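Local coordinates for malonyl CoA-acyl carrier protein transacylase (Burkholderia pseudomallei, PDB 3G87) that probably transfers malonyl groups from malonyl-CoA to holo-acyl carrier protein, yielding malonyl-ACP and free CoA, at residues A194-F199 with S247-C252; I154-D157 with L163-S166; A115-L120 with Q243-P248; D126-A131 with H170-A175. One frame throughout, in Å; residues are numbered along the deposited sequence.

Contact 1 of 4, residues A194-F199 with S247-C252; sequences AFHSKF and SPVRWC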
loop_
_atom_site.group_PDB
_atom_site.type_symbol
_atom_site.label_atom_id
_atom_site.label_comp_id
_atom_site.label_asym_id
_atom_site.label_seq_id
_atom_site.Cartn_x
_atom_site.Cartn_y
_atom_site.Cartn_z
ATOM N N ALA A 194 10.772 4.904 9.045
ATOM C CA ALA A 194 10.489 3.563 9.491
ATOM C C ALA A 194 8.974 3.503 9.401
ATOM O O ALA A 194 8.295 3.760 10.403
ATOM C CB ALA A 194 10.929 3.450 10.923
ATOM N N PHE A 195 8.455 3.193 8.209
ATOM C CA PHE A 195 7.025 3.259 7.960
ATOM C C PHE A 195 6.379 2.044 8.563
ATOM O O PHE A 195 6.996 0.980 8.633
ATOM C CB PHE A 195 6.706 3.343 6.459
ATOM C CG PHE A 195 7.176 4.647 5.791
ATOM C CD1 PHE A 195 7.405 5.818 6.562
ATOM C CD2 PHE A 195 7.372 4.711 4.392
ATOM C CE1 PHE A 195 7.844 7.026 5.966
ATOM C CE2 PHE A 195 7.828 5.923 3.791
ATOM C CZ PHE A 195 8.040 7.071 4.574
ATOM N N HIS A 196 5.164 2.226 9.005
ATOM C CA HIS A 196 4.341 1.163 9.542
ATOM C C HIS A 196 4.957 0.564 10.781
ATOM O O HIS A 196 5.030 -0.627 10.907
ATOM C CB HIS A 196 4.010 0.114 8.458
ATOM C CG HIS A 196 3.069 0.619 7.409
ATOM N ND1 HIS A 196 1.750 0.873 7.652
ATOM C CD2 HIS A 196 3.277 0.976 6.131
ATOM C CE1 HIS A 196 1.177 1.347 6.576
ATOM N NE2 HIS A 196 2.088 1.430 5.643
ATOM N N SER A 197 5.440 1.447 11.650
ATOM C CA SER A 197 6.037 1.120 12.953
ATOM C C SER A 197 5.640 2.238 13.925
ATOM O O SER A 197 4.955 3.191 13.543
ATOM C CB SER A 197 7.571 1.054 12.881
ATOM O OG SER A 197 8.153 2.376 12.885
ATOM N N LYS A 198 6.093 2.110 15.165
ATOM C CA LYS A 198 5.820 3.096 16.229
ATOM C C LYS A 198 6.387 4.494 15.967
ATOM O O LYS A 198 5.975 5.430 16.621
ATOM C CB LYS A 198 6.392 2.613 17.565
ATOM C CG LYS A 198 7.936 2.407 17.569
ATOM C CD LYS A 198 8.435 1.987 18.979
ATOM C CE LYS A 198 9.820 1.325 18.860
ATOM N NZ LYS A 198 10.392 0.899 20.190
ATOM N N PHE A 199 7.356 4.617 15.065
ATOM C CA PHE A 199 7.902 5.929 14.728
ATOM C C PHE A 199 6.896 6.810 13.979
ATOM O O PHE A 199 7.012 8.031 13.992
ATOM C CB PHE A 199 9.311 5.832 14.082
ATOM C CG PHE A 199 10.324 5.150 14.997
ATOM C CD1 PHE A 199 10.922 5.854 16.049
ATOM C CD2 PHE A 199 10.587 3.777 14.887
ATOM C CE1 PHE A 199 11.815 5.233 16.944
ATOM C CE2 PHE A 199 11.480 3.154 15.763
ATOM C CZ PHE A 199 12.103 3.896 16.791
ATOM N N SER A 247 0.791 0.744 12.005
ATOM C CA SER A 247 0.554 -0.662 12.181
ATOM C C SER A 247 1.170 -1.451 11.051
ATOM O O SER A 247 1.310 -0.946 10.012
ATOM C CB SER A 247 -0.933 -0.903 12.209
ATOM O OG SER A 247 -1.447 -0.649 13.460
ATOM N N PRO A 248 1.514 -2.706 11.245
ATOM C CA PRO A 248 1.999 -3.483 10.078
ATOM C C PRO A 248 0.930 -3.755 9.030
ATOM O O PRO A 248 -0.268 -3.840 9.319
ATOM C CB PRO A 248 2.538 -4.796 10.684
ATOM C CG PRO A 248 2.141 -4.776 12.118
ATOM C CD PRO A 248 1.745 -3.382 12.538
ATOM N N VAL A 249 1.367 -3.865 7.809
ATOM C CA VAL A 249 0.465 -4.070 6.708
ATOM C C VAL A 249 0.298 -5.560 6.619
ATOM O O VAL A 249 1.283 -6.314 6.401
ATOM C CB VAL A 249 1.060 -3.556 5.399
ATOM C CG1 VAL A 249 0.248 -4.048 4.202
ATOM C CG2 VAL A 249 1.139 -2.033 5.403
ATOM N N ARG A 250 -0.932 -6.019 6.759
ATOM C CA ARG A 250 -1.106 -7.480 6.823
ATOM C C ARG A 250 -1.616 -7.992 5.513
ATOM O O ARG A 250 -2.729 -8.528 5.416
ATOM C CB ARG A 250 -1.994 -7.861 7.989
ATOM C CG ARG A 250 -1.206 -7.776 9.339
ATOM C CD ARG A 250 -2.182 -7.713 10.552
ATOM N NE ARG A 250 -2.796 -8.995 10.849
ATOM C CZ ARG A 250 -3.817 -9.153 11.692
ATOM N NH1 ARG A 250 -4.363 -8.104 12.276
ATOM N NH2 ARG A 250 -4.319 -10.366 11.922
ATOM N N TRP A 251 -0.774 -7.879 4.514
ATOM C CA TRP A 251 -1.056 -8.274 3.178
ATOM C C TRP A 251 -1.374 -9.745 2.939
ATOM O O TRP A 251 -2.378 -10.041 2.342
ATOM C CB TRP A 251 -0.013 -7.759 2.219
ATOM C CG TRP A 251 -0.435 -7.949 0.867
ATOM C CD1 TRP A 251 0.007 -8.880 0.012
ATOM C CD2 TRP A 251 -1.466 -7.260 0.203
ATOM N NE1 TRP A 251 -0.636 -8.804 -1.130
ATOM C CE2 TRP A 251 -1.562 -7.815 -1.057
ATOM C CE3 TRP A 251 -2.301 -6.199 0.542
ATOM C CZ2 TRP A 251 -2.446 -7.358 -1.986
ATOM C CZ3 TRP A 251 -3.174 -5.757 -0.359
ATOM C CH2 TRP A 251 -3.256 -6.332 -1.620
ATOM N N CYS A 252 -0.498 -10.633 3.390
ATOM C CA CYS A 252 -0.637 -12.064 3.289
ATOM C C CYS A 252 -1.935 -12.564 3.879
ATOM O O CYS A 252 -2.642 -13.268 3.258
ATOM C CB CYS A 252 0.604 -12.797 3.870
ATOM S SG CYS A 252 0.572 -14.569 3.864
#
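His196 and Val249 form the tight part of this contact between two loops. Val249 CG2 sits almost squarely over the imidazole, 3.5 Å from the ring centroid and only 7° off the ring normal, a CH-pi contact. Its approach is even over the ring atoms, with CE1 of His196 3.6 Å from CG2 of Val249. The methyl gets there because CG2 lies beside its own backbone N (chi1 167° for CG1), while backbone bonds to Ala155 and Asp157 fix Val249 against strand 153-159. At the ring edge, His196 ND1 donates to Ser247 O at 3.0 Å; the bond is weak, bent to 134°, and the same nitrogen has a second weak acceptor in Gln244 O. Two weak acceptors share this N-H, and with the methyl over the face they would tend to restrict rotation of the ring. NE2 is left for Ser92 OG, with which it is hydrogen-bonded.

Away from the ring the packing slackens. The CB atoms of Ser247 and Pro248 point away from the histidine loop, and Pro248 N comes no nearer than 4.1 Å to His196 O. Beyond His196 that loop turns outward to the exposed Lys198 and Phe199; there Ser197 OG accepts from Phe199 N at 3.2 Å in an ST turn and donates to Ala194 O at 2.8 Å. A loop histidine that bonds backbone carbonyls through ND1 and a serine of a GxSxG elbow through NE2 is consistent with the Ser-His dyad of malonyl-CoA:ACP transacylases.

Contact 2 of 4, residues I154-D157 with L163-S166; sequences IAND and LVIS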
loop_
_atom_site.group_PDB
_atom_site.type_symbol
_atom_site.label_atom_id
_atom_site.label_comp_id
_atom_site.label_asym_id
_atom_site.label_seq_id
_atom_site.Cartn_x
_atom_site.Cartn_y
_atom_site.Cartn_z
ATOM N N ILE A 154 8.432 -6.022 12.270
ATOM C CA ILE A 154 7.858 -6.272 10.993
ATOM C C ILE A 154 6.856 -5.151 10.624
ATOM O O ILE A 154 5.939 -4.812 11.409
ATOM C CB ILE A 154 7.130 -7.608 10.947
ATOM C CG1 ILE A 154 7.965 -8.706 11.607
ATOM C CG2 ILE A 154 6.679 -7.916 9.499
ATOM C CD1 ILE A 154 9.064 -9.254 10.784
ATOM N N ALA A 155 7.022 -4.629 9.416
ATOM C CA ALA A 155 6.163 -3.567 8.926
ATOM C C ALA A 155 5.171 -4.012 7.849
ATOM O O ALA A 155 4.066 -3.463 7.777
ATOM C CB ALA A 155 7.029 -2.416 8.385
ATOM N N ASN A 156 5.617 -4.922 6.965
ATOM C CA ASN A 156 4.813 -5.584 5.943
ATOM C C ASN A 156 4.905 -7.085 6.118
ATOM O O ASN A 156 5.976 -7.617 6.184
ATOM C CB ASN A 156 5.367 -5.334 4.527
ATOM C CG ASN A 156 5.249 -3.894 4.042
ATOM O OD1 ASN A 156 4.826 -2.968 4.769
ATOM N ND2 ASN A 156 5.610 -3.697 2.756
ATOM N N ASP A 157 3.790 -7.796 6.163
ATOM C CA ASP A 157 3.876 -9.220 6.011
ATOM C C ASP A 157 3.263 -9.515 4.661
ATOM O O ASP A 157 2.040 -9.529 4.519
ATOM C CB ASP A 157 3.131 -9.950 7.118
ATOM C CG ASP A 157 3.030 -11.442 6.844
ATOM O OD1 ASP A 157 3.875 -12.018 6.084
ATOM O OD2 ASP A 157 2.069 -12.030 7.352
ATOM N N LEU A 163 8.864 -10.356 3.881
ATOM C CA LEU A 163 8.437 -9.475 4.924
ATOM C C LEU A 163 9.334 -8.295 4.888
ATOM O O LEU A 163 10.417 -8.391 4.419
ATOM C CB LEU A 163 8.503 -10.151 6.290
ATOM C CG LEU A 163 7.748 -11.456 6.515
ATOM C CD1 LEU A 163 8.517 -12.653 6.317
ATOM C CD2 LEU A 163 6.951 -11.575 7.743
ATOM N N VAL A 164 8.830 -7.177 5.379
ATOM C CA VAL A 164 9.546 -5.935 5.481
ATOM C C VAL A 164 9.681 -5.474 6.909
ATOM O O VAL A 164 8.777 -5.491 7.656
ATOM C CB VAL A 164 8.885 -4.819 4.643
ATOM C CG1 VAL A 164 9.756 -3.652 4.502
ATOM C CG2 VAL A 164 8.479 -5.302 3.374
ATOM N N ILE A 165 10.863 -5.042 7.245
ATOM C CA ILE A 165 11.161 -4.520 8.529
ATOM C C ILE A 165 11.371 -3.055 8.460
ATOM O O ILE A 165 11.693 -2.524 7.455
ATOM C CB ILE A 165 12.440 -5.134 9.135
ATOM C CG1 ILE A 165 13.578 -5.047 8.162
ATOM C CG2 ILE A 165 12.222 -6.545 9.599
ATOM C CD1 ILE A 165 14.774 -5.675 8.627
ATOM N N SER A 166 11.143 -2.412 9.574
ATOM C CA SER A 166 11.474 -1.049 9.740
ATOM C C SER A 166 11.878 -0.749 11.135
ATOM O O SER A 166 11.522 -1.424 12.035
ATOM C CB SER A 166 10.392 -0.096 9.182
ATOM O OG SER A 166 9.219 -0.207 9.837
#
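Residues Ile154-Asp157 and Leu163-Ser166 run antiparallel in a beta hairpin, their short axes 4.3 Å apart at 161°, and a classic beta bulge places both Ala155 and Asn156 opposite Val164. Val164 O is gripped twice, by Ala155 N at 2.6 Å and by Asn156 N at 3.3 Å; neither donor lies in the carbonyl plane. In return Val164 N donates to Asn156 O at 3.0 Å, in that carbonyl's plane and on a lone pair. The extra residue shifts the register by one, and past it Asp157 and Leu163 make a non-hydrogen-bonded pair.

The Asn156 and Val164 side chains run alongside each other from the same face, with CG2 of Val164, set beside its own backbone N, 3.3 Å from CB of Asn156. On the face of Asp157 and Leu163, the leucine CD2 comes within 3.5 Å of Asp157 OD1 and also meets CG2 of Ile154. This edge of the small antiparallel sheet borders the loop of His196, which packs on Ala155. Near Ala155, Ser166 OG, hydrogen-bonded to Phe195 O, lies 3.4 Å from Ala155 CB.

Contact 3 of 4, residues A115-L120 with Q243-P248; sequences ARRAEL and QQIASP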
loop_
_atom_site.group_PDB
_atom_site.type_symbol
_atom_site.label_atom_id
_atom_site.label_comp_id
_atom_site.label_asym_id
_atom_site.label_seq_id
_atom_site.Cartn_x
_atom_site.Cartn_y
_atom_site.Cartn_z
ATOM N N ALA A 115 -2.150 13.434 -0.045
ATOM C CA ALA A 115 -1.234 14.516 0.101
ATOM C C ALA A 115 -0.911 14.845 1.554
ATOM O O ALA A 115 0.183 15.053 1.857
ATOM C CB ALA A 115 -1.683 15.693 -0.640
ATOM N N ARG A 116 -1.868 14.835 2.442
ATOM C CA ARG A 116 -1.570 15.032 3.846
ATOM C C ARG A 116 -0.815 13.854 4.427
ATOM O O ARG A 116 0.121 14.042 5.121
ATOM C CB ARG A 116 -2.819 15.378 4.663
ATOM C CG ARG A 116 -2.617 15.639 6.131
ATOM C CD ARG A 116 -2.646 17.058 6.503
ATOM N NE ARG A 116 -1.870 17.865 5.591
ATOM C CZ ARG A 116 -0.653 18.365 5.779
ATOM N NH1 ARG A 116 -0.106 19.068 4.842
ATOM N NH2 ARG A 116 0.004 18.235 6.871
ATOM N N ARG A 117 -1.224 12.649 4.101
ATOM C CA ARG A 117 -0.537 11.452 4.524
ATOM C C ARG A 117 0.917 11.426 4.075
ATOM O O ARG A 117 1.778 11.139 4.817
ATOM C CB ARG A 117 -1.281 10.208 4.052
ATOM C CG ARG A 117 -0.634 8.917 4.425
ATOM C CD ARG A 117 -1.250 7.796 3.720
ATOM N NE ARG A 117 -1.087 6.507 4.342
ATOM C CZ ARG A 117 -0.356 5.535 3.845
ATOM N NH1 ARG A 117 0.342 5.738 2.771
ATOM N NH2 ARG A 117 -0.307 4.396 4.437
ATOM N N ALA A 118 1.125 11.781 2.837
ATOM C CA ALA A 118 2.404 11.732 2.206
ATOM C C ALA A 118 3.318 12.802 2.729
ATOM O O ALA A 118 4.451 12.541 2.976
ATOM C CB ALA A 118 2.267 11.799 0.707
ATOM N N GLU A 119 2.790 13.991 2.927
ATOM C CA GLU A 119 3.543 15.068 3.591
ATOM C C GLU A 119 3.992 14.690 4.991
ATOM O O GLU A 119 5.187 14.829 5.287
ATOM C CB GLU A 119 2.750 16.375 3.616
ATOM C CG GLU A 119 3.399 17.457 4.441
ATOM C CD GLU A 119 4.816 17.832 3.986
ATOM O OE1 GLU A 119 5.103 17.747 2.784
ATOM O OE2 GLU A 119 5.660 18.224 4.838
ATOM N N LEU A 120 3.083 14.190 5.845
ATOM C CA LEU A 120 3.504 13.837 7.219
ATOM C C LEU A 120 4.539 12.689 7.231
ATOM O O LEU A 120 5.580 12.741 7.952
ATOM C CB LEU A 120 2.320 13.466 8.120
ATOM C CG LEU A 120 1.263 14.547 8.289
ATOM C CD1 LEU A 120 -0.086 13.913 8.666
ATOM C CD2 LEU A 120 1.705 15.583 9.323
ATOM N N GLN A 243 -5.285 4.200 11.880
ATOM C CA GLN A 243 -4.481 3.195 12.499
ATOM C C GLN A 243 -3.497 2.525 11.538
ATOM O O GLN A 243 -2.454 2.111 11.925
ATOM C CB GLN A 243 -5.406 2.217 13.188
ATOM C CG GLN A 243 -4.973 1.835 14.560
ATOM C CD GLN A 243 -4.881 2.956 15.555
ATOM O OE1 GLN A 243 -5.748 3.817 15.647
ATOM N NE2 GLN A 243 -3.846 2.918 16.353
ATOM N N GLN A 244 -3.855 2.486 10.274
ATOM C CA GLN A 244 -3.050 1.894 9.214
ATOM C C GLN A 244 -1.575 2.323 9.219
ATOM O O GLN A 244 -0.712 1.531 9.063
ATOM C CB GLN A 244 -3.724 2.201 7.869
ATOM C CG GLN A 244 -3.409 1.317 6.738
ATOM C CD GLN A 244 -2.879 2.066 5.549
ATOM O OE1 GLN A 244 -2.069 2.904 5.682
ATOM N NE2 GLN A 244 -3.349 1.757 4.409
ATOM N N ILE A 245 -1.337 3.605 9.439
ATOM C CA ILE A 245 -0.045 4.239 9.368
ATOM C C ILE A 245 1.023 3.737 10.327
ATOM O O ILE A 245 2.142 3.631 9.964
ATOM C CB ILE A 245 -0.210 5.785 9.496
ATOM C CG1 ILE A 245 -0.599 6.404 8.188
ATOM C CG2 ILE A 245 1.003 6.435 10.007
ATOM C CD1 ILE A 245 -1.336 7.621 8.334
ATOM N N ALA A 246 0.659 3.453 11.558
ATOM C CA ALA A 246 1.617 2.971 12.513
ATOM C C ALA A 246 1.588 1.458 12.776
ATOM O O ALA A 246 2.279 0.976 13.619
ATOM C CB ALA A 246 1.514 3.741 13.788
ATOM N N SER A 247 0.791 0.744 12.005
ATOM C CA SER A 247 0.554 -0.662 12.181
ATOM C C SER A 247 1.170 -1.451 11.051
ATOM O O SER A 247 1.310 -0.946 10.012
ATOM C CB SER A 247 -0.933 -0.903 12.209
ATOM O OG SER A 247 -1.447 -0.649 13.460
ATOM N N PRO A 248 1.514 -2.706 11.245
ATOM C CA PRO A 248 1.999 -3.483 10.078
ATOM C C PRO A 248 0.930 -3.755 9.030
ATOM O O PRO A 248 -0.268 -3.840 9.319
ATOM C CB PRO A 248 2.538 -4.796 10.684
ATOM C CG PRO A 248 2.141 -4.776 12.118
ATOM C CD PRO A 248 1.745 -3.382 12.538
HETATM O O HOH W 1 -3.396 5.740 5.980
#
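Gln244 and Arg117 meet where the loop after helix 237-243 faces helix 107-123. The first touching residue of 243-248 is Gln244, whose OE1 lies at the edge of the guanidinium, near its plane, and takes a short but weak bond from Arg117 NH2 (2.6 Å, angle at the hydrogen 129°). The amide is turned 73° from the guanidinium plane, so the two groups do not lie flat together; OE1 faces NH2, and NE2 is hydrogen-bonded to Ser92 O. A water closes a second route: it accepts from Arg117 NE at 2.9 Å and donates to Gln244 OE1 at 3.1 Å. The glutamine chain bends at chi2 (-124°) to bring its amide here.

Arginine reaches across from the helix with its chain extended from CG to NE, and its NH2 also bonds Ser92 OG. A buried arginine beside the presumed nucleophile is consistent with the arginine that receives the malonyl carboxylate in this transacylase family.

Next along the loop, the Ile245 side chain runs alongside the arginine stem, the two pointing opposite ways, with CG1 of Ile245 3.9 Å from Arg117 NE. Ile245 CD1 also touches the aliphatic part, 4.2 Å from Arg117 CG, so Ile245 lines the arginine stem while Gln244 and the water serve its nitrogens.

Contact 4 of 4, residues D126-A131 with H170-A175; sequences DGAMAA and HEIARA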
loop_
_atom_site.group_PDB
_atom_site.type_symbol
_atom_site.label_atom_id
_atom_site.label_comp_id
_atom_site.label_asym_id
_atom_site.label_seq_id
_atom_site.Cartn_x
_atom_site.Cartn_y
_atom_site.Cartn_z
ATOM N N ASP A 126 15.409 9.790 10.060
ATOM C CA ASP A 126 16.146 8.821 10.816
ATOM C C ASP A 126 15.628 7.374 10.856
ATOM O O ASP A 126 16.165 6.587 11.510
ATOM C CB ASP A 126 16.414 9.402 12.199
ATOM C CG ASP A 126 17.374 10.595 12.162
ATOM O OD1 ASP A 126 18.300 10.596 11.354
ATOM O OD2 ASP A 126 17.210 11.549 12.926
ATOM N N GLY A 127 14.629 7.038 10.079
ATOM C CA GLY A 127 14.212 5.642 9.960
ATOM C C GLY A 127 14.571 5.049 8.615
ATOM O O GLY A 127 15.074 5.757 7.706
ATOM N N ALA A 128 14.311 3.751 8.479
ATOM C CA ALA A 128 14.561 3.014 7.282
ATOM C C ALA A 128 13.710 1.720 7.245
ATOM O O ALA A 128 13.061 1.335 8.256
ATOM C CB ALA A 128 15.997 2.676 7.226
ATOM N N MET A 129 13.764 1.031 6.092
ATOM C CA MET A 129 13.077 -0.246 5.869
ATOM C C MET A 129 13.906 -1.135 4.935
ATOM O O MET A 129 14.706 -0.630 4.146
ATOM C CB MET A 129 11.703 -0.009 5.228
ATOM C CG MET A 129 10.801 1.034 5.940
ATOM S SD MET A 129 9.311 1.383 4.976
ATOM C CE MET A 129 8.290 -0.069 5.262
ATOM N N ALA A 130 13.689 -2.440 5.008
ATOM C CA ALA A 130 14.393 -3.406 4.211
ATOM C C ALA A 130 13.507 -4.598 4.073
ATOM O O ALA A 130 12.805 -4.970 4.988
ATOM C CB ALA A 130 15.679 -3.789 4.854
ATOM N N ALA A 131 13.509 -5.192 2.900
ATOM C CA ALA A 131 12.668 -6.308 2.642
ATOM C C ALA A 131 13.536 -7.526 2.847
ATOM O O ALA A 131 14.722 -7.544 2.406
ATOM C CB ALA A 131 12.149 -6.255 1.206
ATOM N N HIS A 170 20.183 3.015 11.558
ATOM C CA HIS A 170 21.382 2.243 11.916
ATOM C C HIS A 170 21.090 0.764 12.205
ATOM O O HIS A 170 21.895 -0.113 11.832
ATOM C CB HIS A 170 22.140 2.945 13.040
ATOM C CG HIS A 170 21.452 2.906 14.369
ATOM N ND1 HIS A 170 21.698 1.917 15.305
ATOM C CD2 HIS A 170 20.569 3.763 14.946
ATOM C CE1 HIS A 170 20.967 2.146 16.387
ATOM N NE2 HIS A 170 20.267 3.257 16.193
ATOM N N GLU A 171 19.907 0.489 12.761
ATOM C CA GLU A 171 19.465 -0.875 13.072
ATOM C C GLU A 171 19.165 -1.548 11.797
ATOM O O GLU A 171 19.623 -2.683 11.530
ATOM C CB GLU A 171 18.252 -0.882 13.980
ATOM C CG GLU A 171 18.602 -0.485 15.426
ATOM C CD GLU A 171 17.521 -0.808 16.487
ATOM O OE1 GLU A 171 16.434 -1.358 16.171
ATOM O OE2 GLU A 171 17.763 -0.495 17.680
ATOM N N ILE A 172 18.442 -0.849 10.938
ATOM C CA ILE A 172 18.165 -1.440 9.650
ATOM C C ILE A 172 19.513 -1.717 8.941
ATOM O O ILE A 172 19.668 -2.757 8.287
ATOM C CB ILE A 172 17.214 -0.578 8.796
ATOM C CG1 ILE A 172 15.762 -0.613 9.364
ATOM C CG2 ILE A 172 17.286 -1.010 7.360
ATOM C CD1 ILE A 172 14.925 -1.936 9.153
ATOM N N ALA A 173 20.471 -0.819 9.064
ATOM C CA ALA A 173 21.785 -0.946 8.494
ATOM C C ALA A 173 22.535 -2.169 9.035
ATOM O O ALA A 173 23.010 -2.979 8.306
ATOM C CB ALA A 173 22.546 0.303 8.764
ATOM N N ARG A 174 22.564 -2.319 10.354
ATOM C CA ARG A 174 23.137 -3.511 10.968
ATOM C C ARG A 174 22.461 -4.815 10.659
ATOM O O ARG A 174 23.089 -5.797 10.723
ATOM C CB ARG A 174 23.312 -3.356 12.458
ATOM C CG ARG A 174 23.547 -1.997 12.818
ATOM C CD ARG A 174 24.548 -1.766 13.849
ATOM N NE ARG A 174 24.383 -0.393 14.282
ATOM C CZ ARG A 174 25.300 0.407 14.811
ATOM N NH1 ARG A 174 26.539 0.033 15.010
ATOM N NH2 ARG A 174 24.918 1.624 15.128
ATOM N N ALA A 175 21.190 -4.800 10.316
ATOM C CA ALA A 175 20.468 -5.988 9.938
ATOM C C ALA A 175 20.985 -6.635 8.698
ATOM O O ALA A 175 20.884 -7.821 8.583
ATOM C CB ALA A 175 19.019 -5.706 9.780
#
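Ile172, on helix 169-175, fits against the two alanines, Ala128 and Ala130, that strand 127-133 turns toward it. Strand and helix run in roughly the same direction, 28° apart, and their short axes approach to 7.5 Å, a close fit for helix on sheet.

Contacts between apolar side chains come first. Ala128 CB lies 3.8 Å from Ile172 CB, and the CG2 branch of Ile172 spans both alanines, at 3.9 Å from Ala128 CB and 4.1 Å from Ala130 CB.

The other branch packs on main chain. CG1 of Ile172 rests 3.5 Å from Ala128 O, and a bend at chi2 (-73°) carries CD1 on to the backbone of Met129, 4.1 Å from its CA. The Met129 side chain itself leaves by the other face of the strand, where it meets Val164, Ser166 and Phe195.

The polar groups of the helix turn to other partners. Ile172 O bonds Tyr186 OH on strand 185-188, and Glu171 OE1 takes Thr152 OG1 and Asp151 N.

The order of elements, with a helix after the first and third of four antiparallel strands, is that of the ferredoxin-like small subdomain of acyltransferases. The join between helix and strand is dispersive here, one branched side chain laid over two methyls and a stretch of main chain, while the polar partners of the helix lie outside the two segments.

Contacts 1 and 3 share Ser247 and Pro248, and their centres lie about 10 Å apart around the presumed active site. There Ser92 OG is hydrogen-bonded both to the imidazole of His196 and to the guanidinium of Arg117. Contact 2, about 6 Å from contact 1 between centres, ties the hairpin to this site through Val249 N and Ala155 O (2.7 Å) and through Ser166 OG and Phe195 O (2.8 Å). Contact 4 packs helix 169-175 on strand 127-133, the next strand of the same sheet, with Ile165 N bonded to Ala130 O at 3.0 Å. It reaches contact 1 through Met129 SD, 3.6 Å from Phe195 CB, but stays about 8 Å from contact 3 at the nearest atoms.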